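Local atomic coordinates of Alr4995 protein (Nostoc sp., PDB entry 6LRF), a protein that combines arginine dihydrolase and ornithine cyclodeaminase activities in one chain, so that arginine is probably converted to ornithine and then to proline with release of ammonia. Residues I5-C10 and E50-D55; D65-A70 and T253-A258; D122-R127 and T171-L176; A217-N222 and A262-L267; I226-K231 and Q246-P251. All coordinates share one frame; numbering follows the deposited sequence.

Contact 1 (I5-C10 and E50-D55)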
# COMPACT_ATOMS: atom_id res chain seq x y z
N ILE B 5 -8.99 -50.67 -40.25
CA ILE B 5 -8.06 -49.67 -39.73
C ILE B 5 -6.90 -50.30 -38.94
O ILE B 5 -7.11 -51.22 -38.14
CB ILE B 5 -8.80 -48.65 -38.83
CG1 ILE B 5 -9.92 -47.96 -39.63
CG2 ILE B 5 -7.85 -47.61 -38.26
CD1 ILE B 5 -10.79 -47.03 -38.81
N ARG B 6 -5.68 -49.82 -39.17
CA ARG B 6 -4.50 -50.31 -38.45
C ARG B 6 -3.92 -49.27 -37.50
O ARG B 6 -3.79 -48.10 -37.86
CB ARG B 6 -3.41 -50.75 -39.44
CG ARG B 6 -3.89 -51.63 -40.59
CD ARG B 6 -2.72 -52.00 -41.51
NE ARG B 6 -1.79 -52.96 -40.90
CZ ARG B 6 -1.88 -54.28 -41.05
NH1 ARG B 6 -2.86 -54.81 -41.78
NH2 ARG B 6 -0.98 -55.06 -40.46
N PHE B 7 -3.55 -49.71 -36.30
CA PHE B 7 -2.82 -48.89 -35.34
C PHE B 7 -1.48 -49.52 -35.03
O PHE B 7 -1.37 -50.75 -34.98
CB PHE B 7 -3.60 -48.72 -34.03
CG PHE B 7 -4.83 -47.89 -34.16
CD1 PHE B 7 -4.78 -46.52 -33.91
CD2 PHE B 7 -6.03 -48.46 -34.55
CE1 PHE B 7 -5.92 -45.73 -34.03
CE2 PHE B 7 -7.18 -47.68 -34.68
CZ PHE B 7 -7.13 -46.31 -34.41
N LEU B 8 -0.47 -48.69 -34.81
CA LEU B 8 0.84 -49.16 -34.39
C LEU B 8 1.00 -48.97 -32.90
O LEU B 8 0.72 -47.89 -32.39
CB LEU B 8 1.92 -48.39 -35.12
CG LEU B 8 3.34 -48.74 -34.74
CD1 LEU B 8 3.61 -50.18 -35.14
CD2 LEU B 8 4.25 -47.78 -35.45
N MSE B 9 1.43 -50.02 -32.19
CA MSE B 9 1.73 -49.91 -30.76
C MSE B 9 3.09 -50.52 -30.44
O MSE B 9 3.79 -51.00 -31.32
CB MSE B 9 0.65 -50.57 -29.91
CG MSE B 9 -0.71 -49.94 -30.07
SE MSE B 9 -2.10 -50.66 -28.88
CE MSE B 9 -1.35 -50.14 -27.13
N CYS B 10 3.47 -50.47 -29.18
CA CYS B 10 4.73 -51.05 -28.77
C CYS B 10 4.62 -51.47 -27.32
O CYS B 10 4.36 -50.63 -26.44
CB CYS B 10 5.88 -50.08 -28.98
SG CYS B 10 7.49 -50.71 -28.50
N GLU B 50 -10.02 -55.39 -30.69
CA GLU B 50 -11.41 -55.77 -30.90
C GLU B 50 -12.15 -54.84 -31.87
O GLU B 50 -13.26 -55.14 -32.31
CB GLU B 50 -12.16 -55.83 -29.56
CG GLU B 50 -11.70 -56.95 -28.61
CD GLU B 50 -12.45 -56.97 -27.27
OE1 GLU B 50 -12.43 -55.95 -26.55
OE2 GLU B 50 -13.05 -58.01 -26.93
N HIS B 51 -11.55 -53.70 -32.20
CA HIS B 51 -12.18 -52.77 -33.13
C HIS B 51 -11.28 -52.42 -34.31
O HIS B 51 -11.68 -51.67 -35.20
CB HIS B 51 -12.60 -51.48 -32.41
CG HIS B 51 -13.57 -51.71 -31.30
ND1 HIS B 51 -13.18 -51.97 -30.00
CD2 HIS B 51 -14.93 -51.72 -31.29
CE1 HIS B 51 -14.24 -52.12 -29.24
NE2 HIS B 51 -15.32 -51.98 -29.99
N ALA B 52 -10.07 -52.97 -34.32
CA ALA B 52 -9.11 -52.64 -35.36
C ALA B 52 -7.91 -53.60 -35.37
O ALA B 52 -7.76 -54.43 -34.48
CB ALA B 52 -8.62 -51.19 -35.18
N ILE B 53 -7.07 -53.44 -36.39
CA ILE B 53 -5.84 -54.20 -36.53
C ILE B 53 -4.71 -53.49 -35.79
O ILE B 53 -4.59 -52.26 -35.88
CB ILE B 53 -5.44 -54.34 -38.03
CG1 ILE B 53 -6.58 -54.98 -38.84
CG2 ILE B 53 -4.14 -55.13 -38.19
CD1 ILE B 53 -6.38 -54.88 -40.37
N VAL B 54 -3.88 -54.23 -35.07
CA VAL B 54 -2.78 -53.59 -34.35
C VAL B 54 -1.44 -54.23 -34.71
O VAL B 54 -1.22 -55.40 -34.45
CB VAL B 54 -2.97 -53.65 -32.81
CG1 VAL B 54 -1.77 -53.04 -32.08
CG2 VAL B 54 -4.26 -52.96 -32.39
N ASP B 55 -0.56 -53.44 -35.32
CA ASP B 55 0.82 -53.85 -35.52
C ASP B 55 1.65 -53.43 -34.33
O ASP B 55 1.27 -52.52 -33.59
CB ASP B 55 1.41 -53.23 -36.79
CG ASP B 55 0.73 -53.72 -38.05
OD1 ASP B 55 0.28 -54.89 -38.09
OD2 ASP B 55 0.64 -52.92 -39.02
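Strands 6-9 and 53-55 run parallel, their axes 33° apart and 4.5 Å at closest approach, and a ladder of four bonds joins them: I53 N to I5 O, F7 N to I53 O, D55 N to F7 O and M9 N to D55 O. On the face they share with I53, R6 bends at chi3 (71°) and grips D55 side-on with two nitrogens in a salt bridge. NE gives to D55 OD2 at 3.1 Å, in the guanidinium plane, while NH2 reaches the syn lone pair of D55 OD1 at 2.7 Å; the two planes are 39° apart. I53 CG2 lies over the centre of the guanidinium, 3.7 Å from R6 CZ. On the face of F7 and V54, the F7 ring turns its edge to A52 CB; M9 CG lies 3.8 Å from V54 CG1, and this pair packs on helix 34-49. Strand 6-9, helix 34-49 and strand 53-56 form a beta-alpha-beta crossover; antiparallel strand 267-268, far along the chain, makes this consistent with a ββαβ module of the GME propeller.

Contact 2 (D65-A70 and T253-A258)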
# COMPACT_ATOMS: atom_id res chain seq x y z
N ASP B 65 10.52 -45.04 -23.84
CA ASP B 65 9.41 -44.26 -24.35
C ASP B 65 9.05 -44.69 -25.77
O ASP B 65 8.16 -44.11 -26.40
CB ASP B 65 9.73 -42.77 -24.29
CG ASP B 65 9.75 -42.24 -22.86
OD1 ASP B 65 8.78 -42.51 -22.10
OD2 ASP B 65 10.74 -41.57 -22.48
N LEU B 66 9.71 -45.74 -26.25
CA LEU B 66 9.34 -46.35 -27.52
C LEU B 66 7.87 -46.81 -27.51
O LEU B 66 7.26 -46.97 -28.56
CB LEU B 66 10.28 -47.52 -27.84
CG LEU B 66 10.35 -47.92 -29.31
CD1 LEU B 66 11.26 -46.96 -30.06
CD2 LEU B 66 10.82 -49.36 -29.48
N VAL B 67 7.30 -46.98 -26.32
CA VAL B 67 5.89 -47.34 -26.20
C VAL B 67 4.98 -46.21 -26.70
O VAL B 67 3.80 -46.43 -26.99
CB VAL B 67 5.51 -47.66 -24.74
CG1 VAL B 67 6.21 -48.93 -24.28
CG2 VAL B 67 5.88 -46.49 -23.82
N PHE B 68 5.52 -45.00 -26.80
CA PHE B 68 4.73 -43.85 -27.21
C PHE B 68 4.84 -43.66 -28.72
O PHE B 68 5.45 -42.71 -29.22
CB PHE B 68 5.18 -42.61 -26.44
CG PHE B 68 4.81 -42.65 -24.97
CD1 PHE B 68 3.55 -43.09 -24.58
CD2 PHE B 68 5.73 -42.28 -24.00
CE1 PHE B 68 3.20 -43.15 -23.23
CE2 PHE B 68 5.40 -42.33 -22.64
CZ PHE B 68 4.14 -42.76 -22.26
N THR B 69 4.22 -44.60 -29.44
CA THR B 69 4.29 -44.64 -30.90
C THR B 69 3.62 -43.44 -31.57
O THR B 69 3.91 -43.17 -32.72
CB THR B 69 3.65 -45.92 -31.45
OG1 THR B 69 2.32 -46.04 -30.92
CG2 THR B 69 4.47 -47.15 -31.06
N ALA B 70 2.72 -42.74 -30.86
CA ALA B 70 2.15 -41.49 -31.37
C ALA B 70 3.26 -40.58 -31.89
O ALA B 70 3.09 -39.87 -32.90
CB ALA B 70 1.33 -40.76 -30.28
N THR B 253 -2.93 -45.36 -15.65
CA THR B 253 -2.25 -44.49 -14.69
C THR B 253 -0.73 -44.67 -14.67
O THR B 253 0.01 -43.73 -14.37
CB THR B 253 -2.79 -44.71 -13.25
OG1 THR B 253 -2.56 -46.07 -12.85
CG2 THR B 253 -4.29 -44.38 -13.18
N GLU B 254 -0.26 -45.87 -15.00
CA GLU B 254 1.18 -46.14 -15.01
C GLU B 254 1.89 -45.41 -16.15
O GLU B 254 3.10 -45.20 -16.11
CB GLU B 254 1.44 -47.65 -15.11
CG GLU B 254 2.70 -48.11 -14.41
CD GLU B 254 2.68 -47.79 -12.92
OE1 GLU B 254 1.58 -47.71 -12.32
OE2 GLU B 254 3.78 -47.62 -12.34
N PHE B 255 1.13 -45.02 -17.17
CA PHE B 255 1.75 -44.30 -18.28
C PHE B 255 1.54 -42.81 -18.11
O PHE B 255 2.31 -42.01 -18.66
CB PHE B 255 1.21 -44.80 -19.62
CG PHE B 255 1.63 -46.21 -19.93
CD1 PHE B 255 2.90 -46.48 -20.42
CD2 PHE B 255 0.76 -47.27 -19.69
CE1 PHE B 255 3.29 -47.79 -20.69
CE2 PHE B 255 1.15 -48.58 -19.95
CZ PHE B 255 2.42 -48.83 -20.46
N LEU B 256 0.54 -42.44 -17.31
CA LEU B 256 0.36 -41.03 -16.95
C LEU B 256 1.58 -40.54 -16.17
O LEU B 256 1.82 -39.34 -16.10
CB LEU B 256 -0.91 -40.82 -16.12
CG LEU B 256 -2.10 -40.15 -16.83
CD1 LEU B 256 -2.83 -41.14 -17.73
CD2 LEU B 256 -3.08 -39.50 -15.83
N LYS B 257 2.35 -41.48 -15.61
CA LYS B 257 3.59 -41.16 -14.89
C LYS B 257 4.71 -40.67 -15.80
O LYS B 257 5.60 -39.94 -15.35
CB LYS B 257 4.09 -42.38 -14.12
CG LYS B 257 3.16 -42.87 -13.01
CD LYS B 257 3.79 -44.04 -12.29
CE LYS B 257 2.94 -44.52 -11.13
NZ LYS B 257 3.67 -45.51 -10.29
N ALA B 258 4.68 -41.08 -17.07
CA ALA B 258 5.66 -40.60 -18.04
C ALA B 258 5.08 -39.49 -18.91
O ALA B 258 5.76 -38.97 -19.79
CB ALA B 258 6.15 -41.74 -18.91
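D65 begins the contact through OD1, 4.2 Å from A258 CB; its stronger polar partner is Y19, whose hydroxyl bonds OD2. The carbonyl of D65 also receives F68 N at 2.8 Å, which closes the chain into a tight bend. Within this bend V67 points its CB toward 253-258. Its CG2 lies over the centre of the F68 ring, and the same methyl comes within 4.3 Å of F255 CE1, so V67 fills the angle between the two aromatic groups. F68 is the centre of an inverse gamma turn, with a weak bond from T69 N to V67 O. Its CG is anti to the carbonyl carbon (chi1 -69°), and the ring extends edge first to the other segment. There CE2 touches A258 CB at 3.9 Å, in the ring plane, and CZ approaches F255 O at 4.1 Å. That carbonyl already accepts A258 N, closing a turn that follows the weakly bonded helix at about 253-256. The meeting is apolar, with no hydrogen bond between the segments. T69 OG1 turns instead to L8 O. The loop between strands 53-56 and 73-76 thus packs edge-on, through F68, against the short helix that follows strand 246-249. Helix 34-49 packs on 253-258 through A37 and W41 against F255, while helix 93-103 touches D65 and L66.

Contact 3 (D122-R127 and T171-L176)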
# COMPACT_ATOMS: atom_id res chain seq x y z
N ASP B 122 2.11 -34.30 -32.02
CA ASP B 122 2.09 -32.84 -32.17
C ASP B 122 1.37 -32.38 -33.43
O ASP B 122 1.33 -31.18 -33.72
CB ASP B 122 3.51 -32.25 -32.19
CG ASP B 122 3.84 -31.44 -30.92
OD1 ASP B 122 2.93 -31.22 -30.09
OD2 ASP B 122 5.01 -31.01 -30.77
N ALA B 123 0.81 -33.31 -34.19
CA ALA B 123 0.09 -32.95 -35.40
C ALA B 123 -1.06 -33.91 -35.63
O ALA B 123 -0.84 -35.11 -35.87
CB ALA B 123 1.01 -32.92 -36.58
N LEU B 124 -2.28 -33.40 -35.55
CA LEU B 124 -3.46 -34.25 -35.66
C LEU B 124 -4.32 -33.91 -36.86
O LEU B 124 -4.65 -32.74 -37.10
CB LEU B 124 -4.29 -34.16 -34.39
CG LEU B 124 -3.55 -34.80 -33.23
CD1 LEU B 124 -4.29 -34.55 -31.94
CD2 LEU B 124 -3.45 -36.29 -33.49
N LEU B 125 -4.69 -34.94 -37.60
CA LEU B 125 -5.52 -34.76 -38.79
C LEU B 125 -6.97 -34.48 -38.43
O LEU B 125 -7.53 -35.07 -37.51
CB LEU B 125 -5.43 -36.00 -39.68
CG LEU B 125 -4.10 -36.19 -40.40
CD1 LEU B 125 -3.95 -37.64 -40.89
CD2 LEU B 125 -3.99 -35.21 -41.57
N ASP B 126 -7.58 -33.57 -39.17
CA ASP B 126 -9.02 -33.42 -39.15
C ASP B 126 -9.60 -34.77 -39.62
O ASP B 126 -9.12 -35.32 -40.61
CB ASP B 126 -9.43 -32.26 -40.06
CG ASP B 126 -10.92 -32.23 -40.36
OD1 ASP B 126 -11.69 -31.80 -39.48
OD2 ASP B 126 -11.30 -32.63 -41.49
N ARG B 127 -10.58 -35.31 -38.91
CA ARG B 127 -11.00 -36.70 -39.18
C ARG B 127 -11.71 -36.87 -40.52
O ARG B 127 -11.74 -37.97 -41.09
CB ARG B 127 -11.89 -37.23 -38.05
CG ARG B 127 -11.16 -37.43 -36.73
CD ARG B 127 -9.73 -37.91 -36.89
NE ARG B 127 -9.62 -39.10 -37.73
CZ ARG B 127 -8.46 -39.64 -38.13
NH1 ARG B 127 -7.30 -39.12 -37.75
NH2 ARG B 127 -8.46 -40.71 -38.91
N THR B 171 -2.32 -34.16 -26.16
CA THR B 171 -2.70 -34.19 -24.74
C THR B 171 -3.83 -33.20 -24.42
O THR B 171 -4.37 -33.23 -23.31
CB THR B 171 -1.52 -33.87 -23.81
OG1 THR B 171 -1.07 -32.53 -24.05
CG2 THR B 171 -0.38 -34.83 -24.05
N CYS B 172 -4.19 -32.35 -25.37
CA CYS B 172 -5.17 -31.29 -25.11
C CYS B 172 -6.05 -31.00 -26.31
O CYS B 172 -6.80 -30.02 -26.33
CB CYS B 172 -4.46 -30.00 -24.70
SG CYS B 172 -3.17 -29.39 -25.88
N PHE B 173 -5.97 -31.87 -27.32
CA PHE B 173 -6.62 -31.60 -28.60
C PHE B 173 -6.90 -32.92 -29.31
O PHE B 173 -6.00 -33.76 -29.42
CB PHE B 173 -5.71 -30.70 -29.43
CG PHE B 173 -6.36 -30.14 -30.65
CD1 PHE B 173 -6.30 -30.81 -31.87
CD2 PHE B 173 -6.99 -28.90 -30.60
CE1 PHE B 173 -6.88 -30.29 -33.02
CE2 PHE B 173 -7.58 -28.36 -31.74
CZ PHE B 173 -7.53 -29.05 -32.96
N CYS B 174 -8.12 -33.11 -29.80
CA CYS B 174 -8.50 -34.42 -30.33
C CYS B 174 -9.65 -34.36 -31.34
O CYS B 174 -10.83 -34.43 -30.97
CB CYS B 174 -8.87 -35.36 -29.18
SG CYS B 174 -9.11 -37.12 -29.72
N PRO B 175 -9.30 -34.25 -32.64
CA PRO B 175 -10.29 -34.35 -33.71
C PRO B 175 -11.01 -35.71 -33.67
O PRO B 175 -10.37 -36.74 -33.49
CB PRO B 175 -9.45 -34.19 -34.99
CG PRO B 175 -8.19 -33.48 -34.53
CD PRO B 175 -7.94 -34.03 -33.16
N LEU B 176 -12.33 -35.70 -33.81
CA LEU B 176 -13.15 -36.92 -33.72
C LEU B 176 -13.98 -37.09 -34.98
O LEU B 176 -14.11 -36.16 -35.78
CB LEU B 176 -14.07 -36.88 -32.50
CG LEU B 176 -13.41 -36.76 -31.14
CD1 LEU B 176 -14.44 -36.35 -30.10
CD2 LEU B 176 -12.73 -38.06 -30.76
O HOH W 1 -12.44 -34.11 -37.07
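Two edge strands of separate sheets face each other here within the GME domain: 123-125 ends the sheet that continues through 132-136, and 173-175 ends the small sheet with 181-183. Their directions differ by 23°, but the axes stay 7.2 Å apart and no direct hydrogen bond joins the segments, so they meet through side chains and one water. L124 reaches across with CG anti to the carbonyl carbon, and its CD1 presses on F173 O at a tight 3.1 Å. The same methyl lies at the edge of the F173 ring. L124 crosses the P175 ring at about a right angle, CB meeting CD at 3.9 Å, while P175 CB comes within 3.3 Å of L125 O. Further on, R127 bends at chi2 and chi3 (-36° and -52°), laying its CG against L176 C at 3.3 Å; its NH2 forms a salt bridge with E271. A water bridges the C-terminal ends of the segments, accepting from R127 N at 2.9 Å and donating to L176 O at 2.9 Å. W133 of strand 132-136 packs on P175 and meets F173 edge-to-face, strand 181-183 touches F173, C174 and L176, and strand 73-76 packs against A123 and L125.

Contact 4 (A217-N222 and A262-L267)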
# COMPACT_ATOMS: atom_id res chain seq x y z
N ALA B 217 -8.00 -36.68 -20.77
CA ALA B 217 -9.23 -36.94 -21.51
C ALA B 217 -9.06 -36.71 -23.02
O ALA B 217 -9.67 -37.41 -23.83
CB ALA B 217 -10.38 -36.06 -20.97
N CYS B 218 -8.24 -35.73 -23.38
CA CYS B 218 -8.05 -35.39 -24.79
C CYS B 218 -7.18 -36.42 -25.50
O CYS B 218 -7.20 -36.52 -26.73
CB CYS B 218 -7.42 -34.01 -24.92
SG CYS B 218 -8.59 -32.72 -24.57
N ASN B 219 -6.42 -37.16 -24.70
CA ASN B 219 -5.54 -38.22 -25.18
C ASN B 219 -6.34 -39.50 -25.45
O ASN B 219 -6.14 -40.54 -24.83
CB ASN B 219 -4.43 -38.48 -24.17
CG ASN B 219 -3.15 -38.90 -24.82
OD1 ASN B 219 -2.66 -40.02 -24.59
ND2 ASN B 219 -2.58 -38.02 -25.65
N THR B 220 -7.23 -39.40 -26.43
CA THR B 220 -8.26 -40.38 -26.68
C THR B 220 -8.10 -41.02 -28.05
O THR B 220 -7.84 -40.32 -29.04
CB THR B 220 -9.65 -39.73 -26.59
OG1 THR B 220 -10.02 -39.61 -25.22
CG2 THR B 220 -10.70 -40.55 -27.34
N VAL B 221 -8.25 -42.34 -28.10
CA VAL B 221 -8.28 -43.07 -29.37
C VAL B 221 -9.70 -43.11 -29.89
O VAL B 221 -10.64 -43.47 -29.17
CB VAL B 221 -7.71 -44.48 -29.21
CG1 VAL B 221 -7.72 -45.21 -30.54
CG2 VAL B 221 -6.30 -44.41 -28.66
N ASN B 222 -9.87 -42.72 -31.15
CA ASN B 222 -11.17 -42.69 -31.79
C ASN B 222 -11.23 -43.76 -32.86
O ASN B 222 -10.45 -43.73 -33.82
CB ASN B 222 -11.45 -41.31 -32.40
CG ASN B 222 -12.86 -41.17 -32.95
OD1 ASN B 222 -13.09 -40.47 -33.95
ND2 ASN B 222 -13.83 -41.82 -32.30
N ALA B 262 -3.74 -43.03 -23.58
CA ALA B 262 -4.22 -43.89 -24.65
C ALA B 262 -3.72 -43.46 -26.03
O ALA B 262 -3.03 -44.22 -26.71
CB ALA B 262 -5.74 -43.95 -24.63
N LYS B 263 -4.04 -42.24 -26.44
CA LYS B 263 -3.66 -41.75 -27.76
C LYS B 263 -2.13 -41.78 -27.95
O LYS B 263 -1.66 -42.07 -29.05
CB LYS B 263 -4.21 -40.33 -27.97
CG LYS B 263 -3.89 -39.68 -29.32
CD LYS B 263 -4.71 -40.27 -30.47
CE LYS B 263 -4.98 -39.22 -31.56
NZ LYS B 263 -6.23 -38.46 -31.29
N CYS B 264 -1.37 -41.50 -26.89
CA CYS B 264 0.09 -41.48 -26.96
C CYS B 264 0.65 -42.86 -27.26
O CYS B 264 1.70 -42.99 -27.89
CB CYS B 264 0.71 -40.97 -25.66
SG CYS B 264 0.69 -39.18 -25.45
N LEU B 265 -0.06 -43.89 -26.80
CA LEU B 265 0.40 -45.27 -26.91
C LEU B 265 0.07 -45.90 -28.28
O LEU B 265 0.44 -47.04 -28.55
CB LEU B 265 -0.23 -46.11 -25.79
CG LEU B 265 0.38 -45.83 -24.40
CD1 LEU B 265 -0.45 -46.48 -23.29
CD2 LEU B 265 1.83 -46.30 -24.36
N THR B 266 -0.59 -45.12 -29.14
CA THR B 266 -1.07 -45.59 -30.44
C THR B 266 -0.69 -44.64 -31.57
O THR B 266 -0.54 -43.43 -31.37
CB THR B 266 -2.62 -45.75 -30.48
OG1 THR B 266 -3.25 -44.45 -30.50
CG2 THR B 266 -3.15 -46.56 -29.29
N LEU B 267 -0.55 -45.19 -32.77
CA LEU B 267 -0.41 -44.38 -33.98
C LEU B 267 -1.30 -44.98 -35.06
O LEU B 267 -1.16 -46.15 -35.42
CB LEU B 267 1.04 -44.32 -34.42
CG LEU B 267 1.35 -43.57 -35.71
CD1 LEU B 267 1.00 -42.09 -35.59
CD2 LEU B 267 2.80 -43.75 -36.08
O HOH W 2 -5.67 -36.41 -29.05
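The N219 carboxamide crosses K263 obliquely, its CG 3.6 Å from K263 CB, with OD1 directed at the backbone of the loop beyond. C264 N gives to that OD1 at 3.0 Å, at 154° and from above the amide plane. The backbone O of the same asparagine takes K263 N at 3.1 Å, the donor standing steeply, 72°, out of the carbonyl plane. ND2 turns to D170 O and lies 3.5 Å from C264 SG. K263 bends at chi2, chi3 and chi4 and curls round T220 O, which its NZ reaches in a weak bond of 3.3 Å; a water accepts from NZ and lies within hydrogen-bonding distance of C218 O. V221 and T266 meet tip to tip, V221 CG2 lying 3.6 Å from T266 OG1. C264 lies late in the domain, the region where GME hydrolases carry their nucleophilic cysteine. Two successive N-H groups, of K263 and C264, are thus held by one asparagine at an inverse gamma turn, and carbonyl dipoles and water probably help to stabilise the lysine charge.

Contact 5 (I226-K231 and Q246-P251)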
# COMPACT_ATOMS: atom_id res chain seq x y z
N ILE B 226 -16.43 -45.19 -31.45
CA ILE B 226 -15.82 -45.55 -30.18
C ILE B 226 -14.77 -44.51 -29.79
O ILE B 226 -14.00 -44.03 -30.63
CB ILE B 226 -15.15 -46.92 -30.23
CG1 ILE B 226 -16.06 -47.94 -30.92
CG2 ILE B 226 -14.73 -47.36 -28.84
CD1 ILE B 226 -17.48 -47.97 -30.42
N VAL B 227 -14.75 -44.14 -28.51
CA VAL B 227 -13.65 -43.36 -27.97
C VAL B 227 -13.08 -44.04 -26.74
O VAL B 227 -13.78 -44.26 -25.75
CB VAL B 227 -14.07 -41.90 -27.64
CG1 VAL B 227 -14.19 -41.11 -28.93
CG2 VAL B 227 -15.37 -41.86 -26.85
N ILE B 228 -11.81 -44.42 -26.83
CA ILE B 228 -11.12 -45.08 -25.73
C ILE B 228 -10.22 -44.09 -25.02
O ILE B 228 -9.57 -43.26 -25.67
CB ILE B 228 -10.28 -46.27 -26.21
CG1 ILE B 228 -11.12 -47.21 -27.08
CG2 ILE B 228 -9.69 -47.02 -25.02
CD1 ILE B 228 -10.29 -48.18 -27.90
N MSE B 229 -10.17 -44.17 -23.70
CA MSE B 229 -9.39 -43.22 -22.92
C MSE B 229 -9.14 -43.70 -21.51
O MSE B 229 -9.65 -44.74 -21.09
CB MSE B 229 -10.09 -41.88 -22.89
CG MSE B 229 -11.60 -42.00 -22.72
SE MSE B 229 -12.36 -40.25 -22.38
CE MSE B 229 -11.20 -39.77 -20.88
N ASN B 230 -8.38 -42.90 -20.76
CA ASN B 230 -8.04 -43.23 -19.39
C ASN B 230 -9.25 -43.18 -18.45
O ASN B 230 -9.69 -44.22 -17.95
CB ASN B 230 -6.95 -42.28 -18.88
CG ASN B 230 -6.59 -42.54 -17.43
OD1 ASN B 230 -6.51 -43.69 -16.99
ND2 ASN B 230 -6.41 -41.47 -16.67
N LYS B 231 -9.76 -41.98 -18.20
CA LYS B 231 -10.83 -41.77 -17.22
C LYS B 231 -11.65 -40.54 -17.58
O LYS B 231 -11.09 -39.45 -17.75
CB LYS B 231 -10.25 -41.62 -15.81
CG LYS B 231 -10.80 -42.60 -14.78
CD LYS B 231 -9.75 -42.96 -13.72
CE LYS B 231 -8.82 -44.08 -14.22
NZ LYS B 231 -7.80 -44.55 -13.24
N GLN B 246 -19.59 -43.71 -28.19
CA GLN B 246 -19.57 -44.69 -27.11
C GLN B 246 -18.22 -44.62 -26.39
O GLN B 246 -17.16 -44.78 -27.00
CB GLN B 246 -19.82 -46.12 -27.62
CG GLN B 246 -19.22 -47.18 -26.70
CD GLN B 246 -19.51 -48.62 -27.11
OE1 GLN B 246 -19.50 -48.97 -28.30
NE2 GLN B 246 -19.75 -49.47 -26.12
N VAL B 247 -18.28 -44.37 -25.08
CA VAL B 247 -17.07 -44.15 -24.30
C VAL B 247 -16.57 -45.40 -23.59
O VAL B 247 -17.22 -45.91 -22.69
CB VAL B 247 -17.28 -43.06 -23.24
CG1 VAL B 247 -16.05 -42.95 -22.35
CG2 VAL B 247 -17.61 -41.72 -23.92
N LEU B 248 -15.40 -45.87 -24.01
CA LEU B 248 -14.70 -46.97 -23.35
C LEU B 248 -13.57 -46.43 -22.49
O LEU B 248 -12.70 -45.70 -22.98
CB LEU B 248 -14.14 -47.96 -24.37
CG LEU B 248 -14.99 -49.10 -24.95
CD1 LEU B 248 -16.40 -48.66 -25.27
CD2 LEU B 248 -14.33 -49.68 -26.18
N GLU B 249 -13.56 -46.77 -21.21
CA GLU B 249 -12.45 -46.39 -20.34
C GLU B 249 -11.54 -47.59 -20.13
O GLU B 249 -11.91 -48.72 -20.44
CB GLU B 249 -12.96 -45.85 -19.00
CG GLU B 249 -13.80 -44.59 -19.13
CD GLU B 249 -14.51 -44.21 -17.83
OE1 GLU B 249 -15.39 -44.98 -17.38
OE2 GLU B 249 -14.18 -43.15 -17.26
N THR B 250 -10.33 -47.32 -19.65
CA THR B 250 -9.37 -48.36 -19.26
C THR B 250 -8.23 -47.66 -18.52
O THR B 250 -7.65 -46.70 -19.03
CB THR B 250 -8.82 -49.18 -20.48
OG1 THR B 250 -7.76 -50.05 -20.04
CG2 THR B 250 -8.30 -48.27 -21.60
N PRO B 251 -7.93 -48.12 -17.30
CA PRO B 251 -6.90 -47.45 -16.50
C PRO B 251 -5.54 -47.49 -17.19
O PRO B 251 -5.14 -48.55 -17.69
CB PRO B 251 -6.88 -48.27 -15.19
CG PRO B 251 -7.40 -49.60 -15.57
CD PRO B 251 -8.43 -49.35 -16.65
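I226 folds its outer chain back (chi1 -45°, chi2 -49°) so that CD1 lies beside the Q246 amide, only 3.1 Å from OE1, the two side chains pointing the same way. V227 holds CG2 in the crowded position between its backbone N and carbonyl carbon, which brings that methyl within 3.7 Å of V247 CG2. L248, with CG anti to the carbonyl carbon, crosses I226 obliquely and sets CD2 at 3.6 Å from I226 CG2, then runs alongside I228. T250 places its own CG2 in the crowded position and meets I228 CG2 at 3.9 Å. The backbone beneath is a parallel pair whose axes differ by 24°. V227 N gives to Q246 O at 2.9 Å, L248 N to V227 O at 2.9 Å and M229 N to L248 O at 3.0 Å; the last rung, T250 N to M229 O, is weak. Beyond this rung no hydrogen bond joins the segments, and polar ends turn to backbone N-H groups just past them, E249 OE2 to A232 N and N230 OD1 to L252 N. Antiparallel strand 221-223 extends the sheet. The parallel pair and the intervening helix 234-242 make a beta-alpha-beta crossover, that helix packing on V247 and E249 of one face and helix 34-49 on I228 and L248 of the other.

How the contacts relate
Contact 4 links the other four. Its centre lies 9 Å from those of contacts 3 and 5, 11 Å from contact 2 and 12 Å from contact 1. Strand pairing joins it to contact 1, where L8 N meets L267 O at 2.7 Å, and to contact 5, where V221 O meets I228 N at 2.8 Å. Contact 2 is attached through A70 N and C264 O, 3.1 Å apart, and contact 3 by packing of C174 CB on C218 O. Contacts 1 and 5 probably belong to two GME modules and are partly buried; 2, 3 and 4 are buried. The structure is unliganded; in this fold the active site lies at the propeller centre, probably near contact 4 with its C264.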